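Local coordinates for peptidase M16 domain protein (Alicyclobacillus acidocaldarius subsp. acidocaldarius DSM 446, PDB 4XEA), which is a putative metallopeptidase of family M16 that probably cleaves peptide bonds, with a nickel ion bound in its metal site, at residues M275-S287 against I344-I356. Residues are numbered along the deposited sequence; the frame is centred on the assembly and turned at random.
Sequences MTILLDALFGPTS and IDEEAFERARKKI. With ACT (acetate ion), chain E.
Ile277 of helix 265-283 packs as a knob into a hole formed by Phe349, Ala352, Arg353 and Ile356 of helix 346-363. This is a helix-helix contact in the second, C-terminal half of the M16 fold, within the family's inactive domain. The short segments run at 124° to each other, and their axes approach to 8.4 Å. The other side of helix 265-283 lies on the sheet, where Leu279 and Phe283 meet strands 304-309 and 314-321.

Ala281 and Ala352 face each other, CB to CB at 3.8 Å, consistent with the close approach of the axes. The methyl CG2 of Ile277 stands anti to its own backbone N, which sets it against Arg353 N and Ala352 CB. It also meets the Phe349 ring obliquely, 3.9 Å from CE1. Met397 also touches both Ile277 and Phe349. Thr276 turns CG2 to Ile356, 3.8 Å from its CD1, while its OG1 bonds back to Asp272 O.

An acetate ion, probably from the crystallisation liquor, lies at one end. Its methyl faces Ala281 and Ala348, and its OXT accepts from Asp345 N. Asp345 also N-caps its helix through Ala348 N.

The polar grip sits at the other end. CG of Lys355 lies opposite the backbone N (chi1 -176°), and the chain bends at chi3, which carries NZ to Asp280 and Thr286. NZ donates to Thr286 OG1 at 2.8 Å, the two side chains meeting tip to tip. It also forms a salt bridge with Asp280. With an alanine here, the Asp280 carboxylate would probably lose its cationic mate and Thr286 OG1 its tie to the second helix. In the salt bridge, NZ lies 2.6 Å from Asp280 OD1, on the syn lone pair.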
loop_
_atom_site.group_PDB
_atom_site.type_symbol
_atom_site.label_atom_id
_atom_site.label_comp_id
_atom_site.label_asym_id
_atom_site.label_seq_id
_atom_site.Cartn_x
_atom_site.Cartn_y
_atom_site.Cartn_z
HETATM N N MSE A 275 -0.224 7.255 -22.150
HETATM C CA MSE A 275 -0.224 8.298 -21.127
HETATM C C MSE A 275 0.642 7.912 -19.907
HETATM O O MSE A 275 1.245 8.778 -19.258
HETATM C CB MSE A 275 -1.650 8.632 -20.692
HETATM C CG MSE A 275 -2.456 9.391 -21.722
HETATM SE SE MSE A 275 -1.637 11.035 -22.256
HETATM C CE MSE A 275 -1.818 11.999 -20.540
ATOM N N THR A 276 0.691 6.631 -19.567
ATOM C CA THR A 276 1.463 6.219 -18.391
ATOM C C THR A 276 2.926 6.613 -18.660
ATOM O O THR A 276 3.583 7.207 -17.782
ATOM C CB THR A 276 1.293 4.709 -18.103
ATOM O OG1 THR A 276 -0.095 4.448 -17.861
ATOM C CG2 THR A 276 2.086 4.242 -16.899
ATOM N N ILE A 277 3.406 6.322 -19.880
ATOM C CA ILE A 277 4.786 6.632 -20.251
ATOM C C ILE A 277 5.005 8.132 -20.280
ATOM O O ILE A 277 5.959 8.624 -19.681
ATOM C CB ILE A 277 5.199 6.029 -21.613
ATOM C CG1 ILE A 277 5.143 4.509 -21.561
ATOM C CG2 ILE A 277 6.618 6.487 -21.977
ATOM C CD1 ILE A 277 4.893 3.845 -22.924
ATOM N N LEU A 278 4.091 8.847 -20.942
ATOM C CA LEU A 278 4.209 10.304 -21.094
ATOM C C LEU A 278 4.214 11.076 -19.780
ATOM O O LEU A 278 5.039 11.965 -19.584
ATOM C CB LEU A 278 3.106 10.824 -22.021
ATOM C CG LEU A 278 3.181 12.256 -22.526
ATOM C CD1 LEU A 278 4.520 12.565 -23.161
ATOM C CD2 LEU A 278 2.036 12.535 -23.507
ATOM N N LEU A 279 3.290 10.738 -18.896
ATOM C CA LEU A 279 3.197 11.386 -17.580
ATOM C C LEU A 279 4.422 11.111 -16.706
ATOM O O LEU A 279 4.863 11.990 -15.965
ATOM C CB LEU A 279 1.910 10.975 -16.874
ATOM C CG LEU A 279 0.642 11.498 -17.534
ATOM C CD1 LEU A 279 -0.626 10.994 -16.770
ATOM C CD2 LEU A 279 0.632 13.036 -17.655
ATOM N N ASP A 280 4.989 9.915 -16.813
ATOM C CA ASP A 280 6.229 9.619 -16.106
ATOM C C ASP A 280 7.377 10.479 -16.637
ATOM O O ASP A 280 8.165 11.021 -15.836
ATOM C CB ASP A 280 6.617 8.134 -16.169
ATOM C CG ASP A 280 7.935 7.860 -15.480
ATOM O OD1 ASP A 280 8.050 8.007 -14.235
ATOM O OD2 ASP A 280 8.891 7.546 -16.193
ATOM N N ALA A 281 7.446 10.620 -17.971
ATOM C CA ALA A 281 8.500 11.418 -18.617
ATOM C C ALA A 281 8.360 12.896 -18.264
ATOM O O ALA A 281 9.357 13.581 -18.071
ATOM C CB ALA A 281 8.461 11.227 -20.171
ATOM N N LEU A 282 7.127 13.389 -18.217
ATOM C CA LEU A 282 6.868 14.804 -17.939
ATOM C C LEU A 282 7.010 15.139 -16.454
ATOM O O LEU A 282 7.544 16.187 -16.100
ATOM C CB LEU A 282 5.459 15.206 -18.410
ATOM C CG LEU A 282 5.285 15.306 -19.940
ATOM C CD1 LEU A 282 3.822 15.377 -20.372
ATOM C CD2 LEU A 282 6.034 16.489 -20.535
ATOM N N PHE A 283 6.483 14.260 -15.594
ATOM C CA PHE A 283 6.229 14.615 -14.206
ATOM C C PHE A 283 6.762 13.591 -13.173
ATOM O O PHE A 283 6.639 13.812 -11.968
ATOM C CB PHE A 283 4.709 14.700 -14.030
ATOM C CG PHE A 283 4.026 15.742 -14.872
ATOM C CD1 PHE A 283 4.301 17.093 -14.690
ATOM C CD2 PHE A 283 3.017 15.383 -15.783
ATOM C CE1 PHE A 283 3.635 18.057 -15.447
ATOM C CE2 PHE A 283 2.340 16.348 -16.509
ATOM C CZ PHE A 283 2.652 17.678 -16.339
ATOM N N GLY A 284 7.371 12.499 -13.629
ATOM C CA GLY A 284 7.682 11.358 -12.767
ATOM C C GLY A 284 8.762 11.649 -11.762
ATOM O O GLY A 284 9.479 12.667 -11.878
ATOM N N PRO A 285 8.935 10.738 -10.781
ATOM C CA PRO A 285 9.872 11.031 -9.699
ATOM C C PRO A 285 11.325 11.095 -10.133
ATOM O O PRO A 285 12.140 11.672 -9.420
ATOM C CB PRO A 285 9.678 9.868 -8.711
ATOM C CG PRO A 285 8.820 8.903 -9.380
ATOM C CD PRO A 285 8.128 9.540 -10.516
ATOM N N THR A 286 11.653 10.517 -11.286
ATOM C CA THR A 286 13.009 10.627 -11.816
ATOM C C THR A 286 13.179 11.690 -12.917
ATOM O O THR A 286 14.247 11.764 -13.524
ATOM C CB THR A 286 13.542 9.261 -12.322
ATOM O OG1 THR A 286 12.651 8.733 -13.306
ATOM C CG2 THR A 286 13.689 8.261 -11.155
ATOM N N SER A 287 12.171 12.534 -13.148
ATOM C CA SER A 287 12.284 13.602 -14.146
ATOM C C SER A 287 13.034 14.777 -13.543
ATOM O O SER A 287 12.871 15.071 -12.347
ATOM C CB SER A 287 10.897 14.062 -14.621
ATOM O OG SER A 287 10.208 14.748 -13.597
ATOM N N ILE A 344 8.684 16.478 -27.295
ATOM C CA ILE A 344 9.121 15.625 -26.187
ATOM C C ILE A 344 10.595 15.263 -26.332
ATOM O O ILE A 344 11.052 14.934 -27.423
ATOM C CB ILE A 344 8.309 14.325 -26.151
ATOM C CG1 ILE A 344 6.861 14.632 -25.798
ATOM C CG2 ILE A 344 8.917 13.318 -25.155
ATOM C CD1 ILE A 344 5.974 13.421 -25.873
ATOM N N ASP A 345 11.340 15.332 -25.232
ATOM C CA ASP A 345 12.747 14.944 -25.252
ATOM C C ASP A 345 12.852 13.422 -25.359
ATOM O O ASP A 345 12.314 12.706 -24.518
ATOM C CB ASP A 345 13.471 15.430 -23.994
ATOM C CG ASP A 345 14.907 14.930 -23.909
ATOM O OD1 ASP A 345 15.819 15.561 -24.487
ATOM O OD2 ASP A 345 15.137 13.901 -23.244
ATOM N N GLU A 346 13.565 12.940 -26.378
ATOM C CA GLU A 346 13.623 11.516 -26.678
ATOM C C GLU A 346 14.269 10.700 -25.568
ATOM O O GLU A 346 13.830 9.587 -25.301
ATOM C CB GLU A 346 14.389 11.261 -27.968
ATOM C CG GLU A 346 14.258 9.821 -28.446
ATOM C CD GLU A 346 14.791 9.619 -29.846
ATOM O OE1 GLU A 346 14.571 8.532 -30.411
ATOM O OE2 GLU A 346 15.426 10.547 -30.383
ATOM N N GLU A 347 15.315 11.231 -24.940
ATOM C CA GLU A 347 16.015 10.476 -23.904
ATOM C C GLU A 347 15.143 10.265 -22.664
ATOM O O GLU A 347 15.165 9.173 -22.089
ATOM C CB GLU A 347 17.359 11.114 -23.546
ATOM C CG GLU A 347 18.378 10.977 -24.667
ATOM C CD GLU A 347 19.769 11.438 -24.287
ATOM O OE1 GLU A 347 19.901 12.347 -23.444
ATOM O OE2 GLU A 347 20.736 10.889 -24.834
ATOM N N ALA A 348 14.363 11.287 -22.285
ATOM C CA ALA A 348 13.473 11.189 -21.139
ATOM C C ALA A 348 12.368 10.186 -21.449
ATOM O O ALA A 348 11.975 9.399 -20.595
ATOM C CB ALA A 348 12.865 12.547 -20.806
ATOM N N PHE A 349 11.870 10.234 -22.676
ATOM C CA PHE A 349 10.902 9.271 -23.167
ATOM C C PHE A 349 11.393 7.801 -23.117
ATOM O O PHE A 349 10.656 6.935 -22.661
ATOM C CB PHE A 349 10.423 9.686 -24.585
ATOM C CG PHE A 349 9.640 8.626 -25.312
ATOM C CD1 PHE A 349 8.323 8.366 -24.995
ATOM C CD2 PHE A 349 10.216 7.918 -26.348
ATOM C CE1 PHE A 349 7.603 7.409 -25.677
ATOM C CE2 PHE A 349 9.492 6.957 -27.041
ATOM C CZ PHE A 349 8.199 6.697 -26.693
ATOM N N GLU A 350 12.598 7.508 -23.581
ATOM C CA GLU A 350 13.103 6.128 -23.502
ATOM C C GLU A 350 13.315 5.673 -22.034
ATOM O O GLU A 350 13.116 4.504 -21.713
ATOM C CB GLU A 350 14.398 5.929 -24.336
ATOM C CG GLU A 350 14.220 6.012 -25.884
ATOM C CD GLU A 350 13.208 5.007 -26.457
ATOM O OE1 GLU A 350 12.889 4.007 -25.779
ATOM O OE2 GLU A 350 12.730 5.202 -27.598
ATOM N N ARG A 351 13.729 6.575 -21.151
ATOM C CA ARG A 351 13.886 6.193 -19.745
ATOM C C ARG A 351 12.524 5.863 -19.156
ATOM O O ARG A 351 12.397 4.954 -18.347
ATOM C CB ARG A 351 14.605 7.261 -18.899
ATOM C CG ARG A 351 16.122 7.303 -19.092
ATOM C CD ARG A 351 16.827 8.186 -18.038
ATOM N NE ARG A 351 16.296 9.559 -18.045
ATOM C CZ ARG A 351 16.740 10.555 -18.823
ATOM N NH1 ARG A 351 16.172 11.752 -18.742
ATOM N NH2 ARG A 351 17.728 10.371 -19.694
ATOM N N ALA A 352 11.501 6.591 -19.588
ATOM C CA ALA A 352 10.176 6.405 -19.077
ATOM C C ALA A 352 9.586 5.076 -19.558
ATOM O O ALA A 352 9.002 4.318 -18.750
ATOM C CB ALA A 352 9.268 7.572 -19.496
ATOM N N ARG A 353 9.672 4.829 -20.861
ATOM C CA ARG A 353 9.236 3.553 -21.426
ATOM C C ARG A 353 9.899 2.371 -20.672
ATOM O O ARG A 353 9.221 1.402 -20.327
ATOM C CB ARG A 353 9.593 3.467 -22.902
ATOM C CG ARG A 353 9.066 2.227 -23.593
ATOM C CD ARG A 353 10.160 1.499 -24.394
ATOM N NE ARG A 353 10.610 2.285 -25.534
ATOM C CZ ARG A 353 9.882 2.498 -26.627
ATOM N NH1 ARG A 353 8.661 1.967 -26.754
ATOM N NH2 ARG A 353 10.378 3.239 -27.615
ATOM N N LYS A 354 11.191 2.469 -20.402
ATOM C CA LYS A 354 11.905 1.393 -19.685
ATOM C C LYS A 354 11.477 1.252 -18.208
ATOM O O LYS A 354 11.370 0.132 -17.709
ATOM C CB LYS A 354 13.409 1.612 -19.738
ATOM C CG LYS A 354 14.227 0.401 -19.188
ATOM C CD LYS A 354 15.499 0.809 -18.530
ATOM C CE LYS A 354 16.716 0.487 -19.393
ATOM N NZ LYS A 354 16.504 1.019 -20.759
ATOM N N LYS A 355 11.224 2.372 -17.516
ATOM C CA LYS A 355 10.662 2.316 -16.157
ATOM C C LYS A 355 9.303 1.644 -16.165
ATOM O O LYS A 355 9.036 0.775 -15.344
ATOM C CB LYS A 355 10.552 3.719 -15.524
ATOM C CG LYS A 355 10.054 3.734 -14.047
ATOM C CD LYS A 355 9.617 5.125 -13.551
ATOM C CE LYS A 355 10.758 6.092 -13.321
ATOM N NZ LYS A 355 10.232 7.463 -12.892
ATOM N N ILE A 356 8.427 2.053 -17.074
ATOM C CA ILE A 356 7.062 1.536 -17.087
ATOM C C ILE A 356 7.011 0.056 -17.573
ATOM O O ILE A 356 6.203 -0.717 -17.100
ATOM C CB ILE A 356 6.116 2.433 -17.913
ATOM C CG1 ILE A 356 6.047 3.878 -17.348
ATOM C CG2 ILE A 356 4.722 1.809 -18.017
ATOM C CD1 ILE A 356 5.689 4.029 -15.858
HETATM C C ACT E . 10.172 16.060 -21.621
HETATM O O ACT E . 10.333 16.939 -20.729
HETATM O OXT ACT E . 10.455 16.381 -22.794
HETATM C CH3 ACT E . 9.641 14.686 -21.314
#